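Local coordinates for hypothetical protein, GDSL-like Lipase/Acylhydrolase family protein (Bacteroides uniformis, PDB 4M8K) that is of unknown function but is probably a GDSL-like lipase or acylhydrolase that cleaves ester bonds, at residues Arg100-Ile103 against Thr104-His107; Asp136-Lys140 against Ala141-Ser145; Ala155-Lys158 against Gln159-Ala163; Leu174-Glu177 against Val178-Met182; Glu184-His188 against Tyr189-Asn193. One frame throughout, in Å; residues are numbered along the deposited sequence. Where two conformers were deposited one is given.

Contact 1. Residues Arg100-Ile103 against Thr104-His107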
# COMPACT_ATOMS: atom_id res chain seq x y z
N ARG A 100 11.30 6.67 6.10
CA ARG A 100 9.87 6.38 5.98
C ARG A 100 9.43 5.56 4.79
O ARG A 100 8.23 5.38 4.59
CB ARG A 100 9.05 7.67 5.91
CG ARG A 100 9.33 8.49 4.63
CD ARG A 100 8.81 9.95 4.78
NE ARG A 100 9.67 10.69 5.67
CZ ARG A 100 9.42 11.92 6.10
NH1 ARG A 100 8.29 12.56 5.77
NH2 ARG A 100 10.28 12.49 6.89
N SER A 101 10.37 5.05 4.02
CA SER A 101 10.01 4.38 2.79
C SER A 101 9.40 3.04 3.10
O SER A 101 9.63 2.51 4.19
CB SER A 101 11.25 4.25 1.91
OG SER A 101 12.26 3.57 2.59
N PHE A 102 8.64 2.46 2.15
CA PHE A 102 7.91 1.21 2.43
C PHE A 102 8.93 0.19 2.90
O PHE A 102 8.68 -0.59 3.78
CB PHE A 102 7.17 0.65 1.23
CG PHE A 102 5.83 1.29 0.95
CD1 PHE A 102 5.61 2.63 1.14
CD2 PHE A 102 4.80 0.52 0.47
CE1 PHE A 102 4.36 3.17 0.92
CE2 PHE A 102 3.57 1.06 0.19
CZ PHE A 102 3.35 2.39 0.42
N ILE A 103 10.09 0.19 2.26
CA ILE A 103 11.09 -0.87 2.47
C ILE A 103 11.73 -0.82 3.85
O ILE A 103 12.34 -1.81 4.29
CB ILE A 103 12.13 -0.92 1.34
CG1 ILE A 103 12.90 0.40 1.21
CG2 ILE A 103 11.45 -1.29 0.01
CD1 ILE A 103 13.86 0.36 0.03
N THR A 104 11.52 0.26 4.56
CA THR A 104 12.00 0.38 5.93
C THR A 104 10.95 -0.01 6.96
O THR A 104 11.27 -0.09 8.12
CB THR A 104 12.46 1.81 6.23
OG1 THR A 104 11.31 2.68 6.29
CG2 THR A 104 13.41 2.31 5.14
N ARG A 105 9.71 -0.26 6.53
CA ARG A 105 8.60 -0.53 7.45
C ARG A 105 8.09 -1.95 7.44
O ARG A 105 7.15 -2.28 8.12
CB ARG A 105 7.49 0.44 7.12
CG ARG A 105 7.83 1.84 7.63
CD ARG A 105 7.24 2.96 6.79
NE ARG A 105 5.82 2.75 6.58
CZ ARG A 105 5.14 3.12 5.52
NH1 ARG A 105 5.69 3.79 4.52
NH2 ARG A 105 3.88 2.80 5.46
N ILE A 106 8.77 -2.81 6.66
CA ILE A 106 8.34 -4.18 6.41
C ILE A 106 8.36 -5.14 7.61
O ILE A 106 7.68 -6.14 7.55
CB ILE A 106 9.20 -4.82 5.28
CG1 ILE A 106 10.69 -4.76 5.61
CG2 ILE A 106 8.96 -4.10 3.96
CD1 ILE A 106 11.54 -5.59 4.63
N HIS A 107 9.10 -4.81 8.67
CA HIS A 107 9.07 -5.59 9.93
C HIS A 107 7.95 -5.24 10.89
O HIS A 107 7.78 -5.94 11.89
CB HIS A 107 10.39 -5.46 10.71
CG HIS A 107 11.60 -5.94 9.97
ND1 HIS A 107 12.15 -7.19 10.15
CD2 HIS A 107 12.38 -5.33 9.03
CE1 HIS A 107 13.20 -7.32 9.38
NE2 HIS A 107 13.36 -6.21 8.69
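Arg-105 doubles back over the turn it helps to build and donates from NH1 to the carbonyl oxygen of Arg-100, 3.0 Å away, the oxygen lying at the edge of the guanidinium and 15° out of its plane. The bend in its chain at chi3 swings the guanidinium back along the preceding residues. Three further hydrogen bonds close two overlapping type I beta turns. Ser-101 O accepts twice from Thr-104: OG1 donates at 2.7 Å, in the carbonyl plane and on a lone pair, while the backbone N comes from above that plane. Thr-104 chi1 of 70° sets OG1 between its own N and carbonyl carbon, facing back to this oxygen. One residue on, Arg-105 N bonds to Phe-102 O at 3.0 Å.

Van der Waals contact adds less. The ring of Phe-102 passes Arg-105 at a slant, CD1 lying 3.6 Å from NH1 with the two planes 72° apart, and Ile-106 CG2 rests 3.5 Å from Phe-102 O.

The polar ends have further partners: Arg-105 NH2 donates to Asn-80 O and Gly-27 O, at the strands of the central sheet, and Ser-101 OG bonds to His-89 ND1. Carbonyl oxygens of three separate parts of the chain thus hold the buried guanidinium, which fixes its rotation and ties this loop to the sheet; that setting probably stabilises its positive charge.

Contact 2. Residues Asp136-Lys140 against Ala141-Ser145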
# COMPACT_ATOMS: atom_id res chain seq x y z
N ASP A 136 18.44 -9.31 -6.86
CA ASP A 136 19.32 -9.69 -5.76
C ASP A 136 20.41 -8.62 -5.65
O ASP A 136 20.56 -7.79 -6.57
CB ASP A 136 19.95 -11.08 -5.96
CG ASP A 136 20.03 -11.89 -4.64
OD1 ASP A 136 20.38 -11.32 -3.55
OD2 ASP A 136 19.76 -13.11 -4.68
N GLY A 137 21.18 -8.66 -4.58
CA GLY A 137 22.41 -7.85 -4.46
C GLY A 137 22.19 -6.37 -4.14
O GLY A 137 23.09 -5.54 -4.35
N TRP A 138 21.02 -6.03 -3.63
CA TRP A 138 20.63 -4.64 -3.42
C TRP A 138 21.54 -3.92 -2.44
O TRP A 138 21.66 -4.33 -1.26
CB TRP A 138 19.22 -4.56 -2.90
CG TRP A 138 18.19 -5.30 -3.72
CD1 TRP A 138 17.57 -4.86 -4.84
CD2 TRP A 138 17.66 -6.60 -3.47
NE1 TRP A 138 16.69 -5.77 -5.30
CE2 TRP A 138 16.69 -6.85 -4.47
CE3 TRP A 138 17.89 -7.57 -2.49
CZ2 TRP A 138 15.98 -8.04 -4.54
CZ3 TRP A 138 17.18 -8.76 -2.56
CH2 TRP A 138 16.24 -8.99 -3.59
N THR A 139 22.13 -2.83 -2.90
CA THR A 139 22.79 -1.86 -1.99
C THR A 139 21.83 -0.79 -1.54
O THR A 139 20.80 -0.54 -2.18
CB THR A 139 23.99 -1.21 -2.66
OG1 THR A 139 23.56 -0.29 -3.68
CG2 THR A 139 24.93 -2.29 -3.30
N LYS A 140 22.16 -0.12 -0.46
CA LYS A 140 21.38 1.08 -0.07
C LYS A 140 21.28 2.07 -1.25
O LYS A 140 20.20 2.60 -1.54
CB LYS A 140 22.02 1.74 1.12
CG LYS A 140 21.43 3.11 1.54
CD LYS A 140 20.01 2.99 2.01
CE LYS A 140 19.34 4.35 2.12
NZ LYS A 140 20.03 5.34 3.01
N ALA A 141 22.40 2.28 -1.93
CA ALA A 141 22.44 3.21 -3.09
C ALA A 141 21.42 2.81 -4.16
O ALA A 141 20.64 3.67 -4.65
CB ALA A 141 23.84 3.31 -3.66
N ASP A 142 21.40 1.50 -4.49
CA ASP A 142 20.51 0.97 -5.52
C ASP A 142 19.05 1.30 -5.14
O ASP A 142 18.20 1.53 -6.00
CB ASP A 142 20.57 -0.53 -5.58
CG ASP A 142 21.85 -1.07 -6.14
OD1 ASP A 142 22.48 -0.36 -6.92
OD2 ASP A 142 22.18 -2.23 -5.80
N LEU A 143 18.76 1.30 -3.85
CA LEU A 143 17.39 1.31 -3.38
C LEU A 143 16.75 2.71 -3.37
O LEU A 143 15.58 2.82 -3.00
CB LEU A 143 17.29 0.64 -2.01
CG LEU A 143 17.55 -0.86 -1.98
CD1 LEU A 143 17.65 -1.36 -0.55
CD2 LEU A 143 16.47 -1.59 -2.71
N TYR A 144 17.52 3.72 -3.77
CA TYR A 144 17.01 5.07 -4.12
C TYR A 144 16.20 5.03 -5.42
O TYR A 144 15.48 5.96 -5.70
CB TYR A 144 18.17 6.11 -4.20
CG TYR A 144 18.60 6.57 -2.85
CD1 TYR A 144 17.95 7.64 -2.25
CD2 TYR A 144 19.63 5.95 -2.14
CE1 TYR A 144 18.28 8.04 -0.99
CE2 TYR A 144 19.95 6.34 -0.85
CZ TYR A 144 19.29 7.40 -0.30
OH TYR A 144 19.63 7.84 0.95
N SER A 145 16.31 3.95 -6.21
CA SER A 145 15.56 3.85 -7.43
C SER A 145 14.30 2.94 -7.27
O SER A 145 14.26 2.02 -6.44
CB SER A 145 16.45 3.30 -8.56
OG SER A 145 17.41 4.29 -8.93
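Thr-139 and Asp-142 cross at a slant and exchange side-chain-to-backbone bonds: Thr-139 OG1 accepts from Asp-142 N at 2.9 Å, and Asp-142 OD2 accepts from Thr-139 N at 3.0 Å. The second bond is almost straight (177°), yet its donor stands 42° above the carboxylate plane. This reciprocal i to i+3 pairing, of the kind seen in capping boxes, leads into the short 3-10 segment before helix 146-160. The chi1 of Thr-139, 72°, holds OG1 between its backbone N and carbonyl carbon, turned to the incoming N-H. An alanine in place of Asp-142 would remove the carboxylate, and Thr-139 N would probably be left without its acceptor and Gln-134 NE2 without one of its partners.

Leu-143 points back over the first segment, its CG 3.3 Å from Thr-139 O and its CD2 4.1 Å from Trp-138 CD1, at a slant to the indole. Its backbone N bonds to Lys-140 O at 3.0 Å and more weakly to Thr-139 O. On another side of the turn the aliphatic end of Lys-140 runs obliquely past the tyrosine ring, with CE 3.6 Å from Tyr-144 CE2; the ammonium group is hydrogen-bonded to Ser-98 OG.

Trp-138 donates from NE1 to Gln-134 O and meets Tyr-152 edge-to-face, while also touching Cys-151 and Ala-155. Together with Leu-143, which also packs on Tyr-152, it lays this surface loop along helix 146-160.

Contact 3. Residues Ala155-Lys158 against Gln159-Ala163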
# COMPACT_ATOMS: atom_id res chain seq x y z
N ALA A 155 10.47 -9.14 -2.43
CA ALA A 155 11.41 -10.23 -2.11
C ALA A 155 11.48 -10.38 -0.62
O ALA A 155 11.38 -11.48 -0.11
CB ALA A 155 12.79 -9.94 -2.68
N SER A 156 11.61 -9.26 0.08
CA SER A 156 11.71 -9.24 1.55
C SER A 156 10.41 -9.58 2.26
O SER A 156 10.47 -10.32 3.25
CB SER A 156 12.17 -7.87 2.07
OG SER A 156 13.43 -7.54 1.51
N LEU A 157 9.26 -9.07 1.78
CA LEU A 157 7.98 -9.48 2.34
C LEU A 157 7.77 -11.00 2.24
O LEU A 157 7.29 -11.64 3.19
CB LEU A 157 6.83 -8.78 1.67
CG LEU A 157 6.71 -7.33 2.09
CD1 LEU A 157 5.63 -6.66 1.23
CD2 LEU A 157 6.44 -7.23 3.58
N LYS A 158 8.11 -11.58 1.09
CA LYS A 158 7.96 -13.03 0.91
C LYS A 158 8.86 -13.83 1.88
O LYS A 158 8.44 -14.86 2.36
CB LYS A 158 8.24 -13.44 -0.54
CG LYS A 158 7.07 -13.14 -1.47
CD LYS A 158 7.42 -13.28 -2.94
CE LYS A 158 7.76 -14.69 -3.35
NZ LYS A 158 6.63 -15.58 -3.08
N GLN A 159 10.05 -13.34 2.19
CA GLN A 159 10.93 -14.02 3.14
C GLN A 159 10.45 -13.84 4.59
O GLN A 159 10.41 -14.81 5.37
CB GLN A 159 12.37 -13.54 2.95
CG GLN A 159 13.31 -14.15 3.96
CD GLN A 159 14.77 -14.00 3.58
OE1 GLN A 159 15.50 -13.19 4.17
NE2 GLN A 159 15.18 -14.73 2.56
N LEU A 160 10.09 -12.60 4.97
CA LEU A 160 9.60 -12.34 6.33
C LEU A 160 8.25 -13.02 6.65
O LEU A 160 8.01 -13.42 7.81
CB LEU A 160 9.49 -10.84 6.60
CG LEU A 160 10.85 -10.12 6.59
CD1 LEU A 160 10.63 -8.64 6.70
CD2 LEU A 160 11.73 -10.59 7.73
N TYR A 161 7.34 -13.08 5.67
CA TYR A 161 5.97 -13.61 5.89
C TYR A 161 5.65 -14.76 4.93
O TYR A 161 4.82 -14.60 4.01
CB TYR A 161 4.96 -12.47 5.76
CG TYR A 161 5.35 -11.27 6.60
CD1 TYR A 161 5.20 -11.30 7.96
CD2 TYR A 161 5.94 -10.15 6.03
CE1 TYR A 161 5.57 -10.24 8.73
CE2 TYR A 161 6.35 -9.07 6.79
CZ TYR A 161 6.16 -9.11 8.15
OH TYR A 161 6.56 -8.07 8.95
N PRO A 162 6.36 -15.91 5.08
CA PRO A 162 6.26 -16.95 4.06
C PRO A 162 4.93 -17.67 4.02
O PRO A 162 4.64 -18.38 3.04
CB PRO A 162 7.39 -17.95 4.44
CG PRO A 162 7.62 -17.72 5.89
CD PRO A 162 7.35 -16.25 6.11
N ALA A 163 4.15 -17.54 5.10
CA ALA A 163 2.83 -18.10 5.15
C ALA A 163 1.75 -17.10 4.79
O ALA A 163 0.63 -17.50 4.71
CB ALA A 163 2.56 -18.66 6.55
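Tyr-161, the first residue to leave helical backbone angles, packs back on Leu-157 where helix 146-160 ends, one of the helices of this alpha/beta fold with its parallel sheet. Gln-159 comes first in the second segment and belongs to the last turn: its N bonds to Ala-155 O at 3.2 Å. Its side chain, extended beyond CG, leads away from the preceding turn.

Leu-160 follows with the straighter bond, N to Ser-156 O at 2.9 Å and 171°, the donor nearly along the C=O axis. Its CG lies 3.4 Å from the same oxygen, and its CB sits above one face of the Tyr-161 ring, nearer its margin than its middle.

Tyr-161 still donates its N to Leu-157 O at 2.9 Å. With chi1 at -50°, CG lies beside the backbone N, and the CD2-CE2 side of the ring meets the leucine branch, CE2 being 3.7 Å from Leu-157 CD2. The two side chains cross at a slant and share the sheet side of the helix, Leu-157 on Val-117 and Ile-166, Tyr-161 on Ile-115. The phenol hydroxyl is hydrogen-bonded to Ile-106 O, which pins the far end of the ring to a neighbouring loop.

Pro-162, which has no N-H to continue the series, instead offers a carbon: its CA makes a CA-H...O contact of 3.5 Å with Lys-158 O.

Contact 4. Residues Leu174-Glu177 against Val178-Met182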
# COMPACT_ATOMS: atom_id res chain seq x y z
N LEU A 174 -1.01 6.63 -12.54
CA LEU A 174 0.44 6.76 -12.30
C LEU A 174 1.25 6.72 -13.59
O LEU A 174 0.75 6.32 -14.63
CB LEU A 174 0.92 5.68 -11.35
CG LEU A 174 0.21 5.65 -9.97
CD1 LEU A 174 0.94 4.66 -9.08
CD2 LEU A 174 0.10 7.01 -9.28
N SER A 175 2.52 7.10 -13.53
CA SER A 175 3.38 7.01 -14.71
C SER A 175 3.35 5.65 -15.30
O SER A 175 3.17 4.67 -14.61
CB SER A 175 4.84 7.39 -14.36
OG SER A 175 5.49 6.47 -13.54
N GLU A 176 3.56 5.61 -16.61
CA GLU A 176 3.70 4.38 -17.35
C GLU A 176 4.77 3.52 -16.77
O GLU A 176 4.59 2.34 -16.58
CB GLU A 176 4.08 4.70 -18.80
CG GLU A 176 3.62 3.64 -19.79
CD GLU A 176 3.69 4.11 -21.25
OE1 GLU A 176 4.73 4.70 -21.70
OE2 GLU A 176 2.70 3.90 -21.95
N GLU A 177 5.90 4.11 -16.46
CA GLU A 177 7.04 3.35 -15.91
C GLU A 177 6.78 2.74 -14.52
O GLU A 177 7.12 1.59 -14.31
CB GLU A 177 8.30 4.20 -15.91
CG GLU A 177 8.83 4.34 -17.32
CD GLU A 177 9.94 5.35 -17.47
OE1 GLU A 177 10.43 5.88 -16.45
OE2 GLU A 177 10.32 5.63 -18.63
N VAL A 178 6.19 3.49 -13.59
CA VAL A 178 5.84 2.94 -12.28
C VAL A 178 4.76 1.86 -12.42
O VAL A 178 4.80 0.81 -11.79
CB VAL A 178 5.41 4.07 -11.29
CG1 VAL A 178 4.68 3.53 -10.08
CG2 VAL A 178 6.64 4.87 -10.84
N THR A 179 3.80 2.12 -13.28
CA THR A 179 2.71 1.19 -13.46
C THR A 179 3.18 -0.16 -14.04
O THR A 179 2.85 -1.26 -13.52
CB THR A 179 1.63 1.81 -14.37
OG1 THR A 179 1.13 3.02 -13.76
CG2 THR A 179 0.51 0.85 -14.52
N ASP A 180 3.95 -0.06 -15.11
CA ASP A 180 4.45 -1.23 -15.81
C ASP A 180 5.45 -1.98 -14.92
O ASP A 180 5.50 -3.24 -14.91
CB ASP A 180 5.15 -0.85 -17.13
CG ASP A 180 4.18 -0.43 -18.24
OD1 ASP A 180 2.96 -0.65 -18.10
OD2 ASP A 180 4.67 0.11 -19.26
N SER A 181 6.30 -1.22 -14.23
CA SER A 181 7.32 -1.84 -13.37
C SER A 181 6.67 -2.67 -12.26
O SER A 181 7.08 -3.81 -12.01
CB SER A 181 8.26 -0.79 -12.77
OG SER A 181 8.99 -0.08 -13.78
N MSE A 182 5.66 -2.14 -11.58
CA MSE A 182 5.00 -2.93 -10.49
C MSE A 182 4.36 -4.19 -11.07
O MSE A 182 4.43 -5.26 -10.46
CB MSE A 182 3.97 -2.09 -9.75
CG MSE A 182 4.71 -1.29 -8.72
SE MSE A 182 3.58 -0.37 -7.41
CE MSE A 182 2.46 0.67 -8.63
O HOH W 1 -1.46 3.69 -12.85
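Leu-174 reaches over the first turn of helix 176-189 to touch Val-178, CD1 to CG1 at 4.0 Å, the two side chains meeting at an angle; the same CD1 lies 4.3 Å from CE of the selenomethionine at Met-182. Its backbone N donates to a water that in turn donates to Thr-179 OG1, a bridge from the incoming chain to the helix.

Ser-175 is the N-cap. A chi1 of 69° lodges OG between the backbone N and carbonyl carbon, where it accepts from Val-178 N at 3.1 Å. An alanine here would lack that hydroxyl, and Val-178 N, at the start of the helix, would probably lose its capping acceptor. Ser-175 O is gripped twice by Thr-179, from N at 2.9 Å and from OG1 at 2.8 Å, the two donors arriving from opposite faces of its plane.

Glu-176 O takes the N-H of Asp-180, and the two acidic side chains lie side by side, their carboxylates 18° from parallel. Their nearest charged oxygens, Glu-176 OE2 and Asp-180 OD2, are 5.0 Å apart without touching, and the like charges probably repel each other mildly.

Glu-177 O is also held from both faces, by Ser-181 N and by Ser-181 OG at 2.6 Å; that hydroxyl is bonded to Arg-147 NE as well.

The turn opens the helix of the beta-alpha-beta unit 165-170, 176-189, 192-195. Leu-174 and Val-178 pack on helix 121-126, and Val-178, Ser-181 and Met-182 on Phe-146 of helix 146-160, while Met-182 also touches strand 165-170.

Contact 5. Residues Glu184-His188 against Tyr189-Asn193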
# COMPACT_ATOMS: atom_id res chain seq x y z
N GLU A 184 5.23 -5.96 -13.79
CA GLU A 184 6.32 -6.88 -14.15
C GLU A 184 6.98 -7.53 -12.91
O GLU A 184 7.27 -8.73 -12.86
CB GLU A 184 7.39 -6.13 -14.94
CG GLU A 184 8.69 -6.92 -15.14
CD GLU A 184 8.50 -8.22 -15.92
OE1 GLU A 184 7.38 -8.52 -16.40
OE2 GLU A 184 9.48 -8.95 -16.09
N ILE A 185 7.25 -6.71 -11.90
CA ILE A 185 7.88 -7.20 -10.68
C ILE A 185 6.92 -8.08 -9.87
O ILE A 185 7.37 -9.14 -9.36
CB ILE A 185 8.45 -6.01 -9.82
CG1 ILE A 185 9.54 -5.29 -10.60
CG2 ILE A 185 9.03 -6.52 -8.52
CD1 ILE A 185 9.94 -3.95 -10.04
N CYS A 186 5.63 -7.71 -9.74
CA CYS A 186 4.63 -8.61 -9.19
C CYS A 186 4.62 -9.96 -9.90
O CYS A 186 4.62 -11.01 -9.26
CB CYS A 186 3.25 -8.03 -9.29
SG CYS A 186 2.98 -6.69 -8.08
N ARG A 187 4.66 -9.93 -11.22
CA ARG A 187 4.71 -11.20 -12.00
C ARG A 187 5.99 -12.02 -11.68
O ARG A 187 5.93 -13.26 -11.49
CB ARG A 187 4.57 -10.92 -13.50
CG ARG A 187 4.63 -12.20 -14.38
CD ARG A 187 5.45 -12.10 -15.70
NE ARG A 187 6.82 -11.58 -15.50
CZ ARG A 187 7.86 -12.29 -15.08
NH1 ARG A 187 7.75 -13.59 -14.84
NH2 ARG A 187 9.06 -11.72 -14.91
N HIS A 188 7.13 -11.35 -11.58
CA HIS A 188 8.36 -12.05 -11.20
C HIS A 188 8.16 -12.82 -9.90
O HIS A 188 8.48 -13.96 -9.80
CB HIS A 188 9.53 -11.08 -11.06
CG HIS A 188 10.83 -11.74 -10.67
ND1 HIS A 188 11.73 -12.23 -11.61
CD2 HIS A 188 11.37 -12.03 -9.46
CE1 HIS A 188 12.76 -12.79 -11.00
NE2 HIS A 188 12.56 -12.70 -9.69
N TYR A 189 7.63 -12.14 -8.88
CA TYR A 189 7.50 -12.72 -7.55
C TYR A 189 6.21 -13.52 -7.32
O TYR A 189 6.01 -14.08 -6.24
CB TYR A 189 7.70 -11.62 -6.49
CG TYR A 189 9.17 -11.17 -6.39
CD1 TYR A 189 10.12 -11.95 -5.73
CD2 TYR A 189 9.59 -10.00 -6.99
CE1 TYR A 189 11.43 -11.52 -5.63
CE2 TYR A 189 10.90 -9.59 -6.93
CZ TYR A 189 11.81 -10.34 -6.23
OH TYR A 189 13.12 -9.88 -6.22
N GLY A 190 5.37 -13.65 -8.36
CA GLY A 190 4.15 -14.45 -8.25
C GLY A 190 3.16 -13.80 -7.29
O GLY A 190 2.46 -14.49 -6.58
N ILE A 191 3.19 -12.48 -7.19
CA ILE A 191 2.25 -11.74 -6.38
C ILE A 191 1.14 -11.14 -7.25
O ILE A 191 1.43 -10.42 -8.25
CB ILE A 191 2.96 -10.57 -5.68
CG1 ILE A 191 4.02 -11.02 -4.68
CG2 ILE A 191 1.94 -9.63 -5.02
CD1 ILE A 191 3.54 -12.03 -3.68
N GLU A 192 -0.12 -11.38 -6.88
CA GLU A 192 -1.26 -10.73 -7.57
C GLU A 192 -1.22 -9.20 -7.48
O GLU A 192 -1.04 -8.61 -6.39
CB GLU A 192 -2.62 -11.22 -7.05
CG GLU A 192 -3.85 -10.43 -7.54
CD GLU A 192 -4.83 -11.18 -8.42
OE1 GLU A 192 -5.38 -12.18 -7.93
OE2 GLU A 192 -5.09 -10.73 -9.57
N ASN A 193 -1.42 -8.57 -8.64
CA ASN A 193 -1.39 -7.14 -8.74
C ASN A 193 -2.80 -6.65 -9.08
O ASN A 193 -3.31 -6.99 -10.11
CB ASN A 193 -0.39 -6.71 -9.82
CG ASN A 193 -0.24 -5.23 -9.93
OD1 ASN A 193 -0.48 -4.47 -8.97
ND2 ASN A 193 0.13 -4.78 -11.11
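With CG trans to its backbone N (chi1 -180°), His-188 brings the edge of its imidazole over Tyr-189, whose own chi1 of -73° turns the phenol ring to meet it. The result is a T-shaped pair: His-188 CD2 stands over the centre of the tyrosine ring, 3.5 Å above its plane, and the two planes are 70° apart. Ile-185 supports the tyrosine at its edge, CG2 lying in the ring plane 3.8 Å from CD2. His-188 also stacks with Tyr-135.

Next to these rings the helix ends in a Schellman motif. Gly-190 takes a positive phi, a conformation that favours glycine, and Ile-191 N donates back to Cys-186 O at 2.9 Å while Gly-190 N bonds to Arg-187 O at 3.2 Å. The chain then enters strand 192-195, the edge of the parallel sheet within this chain, completing the beta-alpha-beta unit that begins with strand 165-170.

Cys-186 packs against the chain entering the strand: SG lies 3.8 Å from Asn-193 CB, and CB 3.2 Å from Ile-191 O. The amide of Asn-193 is held at both ends, OD1 by Thr-170 OG1 and Asn-168 ND2, and ND2 by Asp-183 OD1.

Overall arrangement
The five contacts follow one another along the chain without overlap. Contacts 1 and 2 are loop turns, before strand 114-118 and before helix 146-160, with centres about 14 Å apart and touching through Ile-103 and Leu-143. Contact 3 ends helix 146-160, while contacts 4 and 5 open and close helix 176-189, their centres about 13 Å apart. Contact 3 is a meeting point: it touches contact 1 through Ile-106, contact 2 through Trp-138 and Ala-155, and contact 5 through Tyr-189, but stays about 11 Å from contact 4 at the nearest atoms. Helix 146-160 thereby links the loops to the beta-alpha-beta unit at one edge of the parallel sheet.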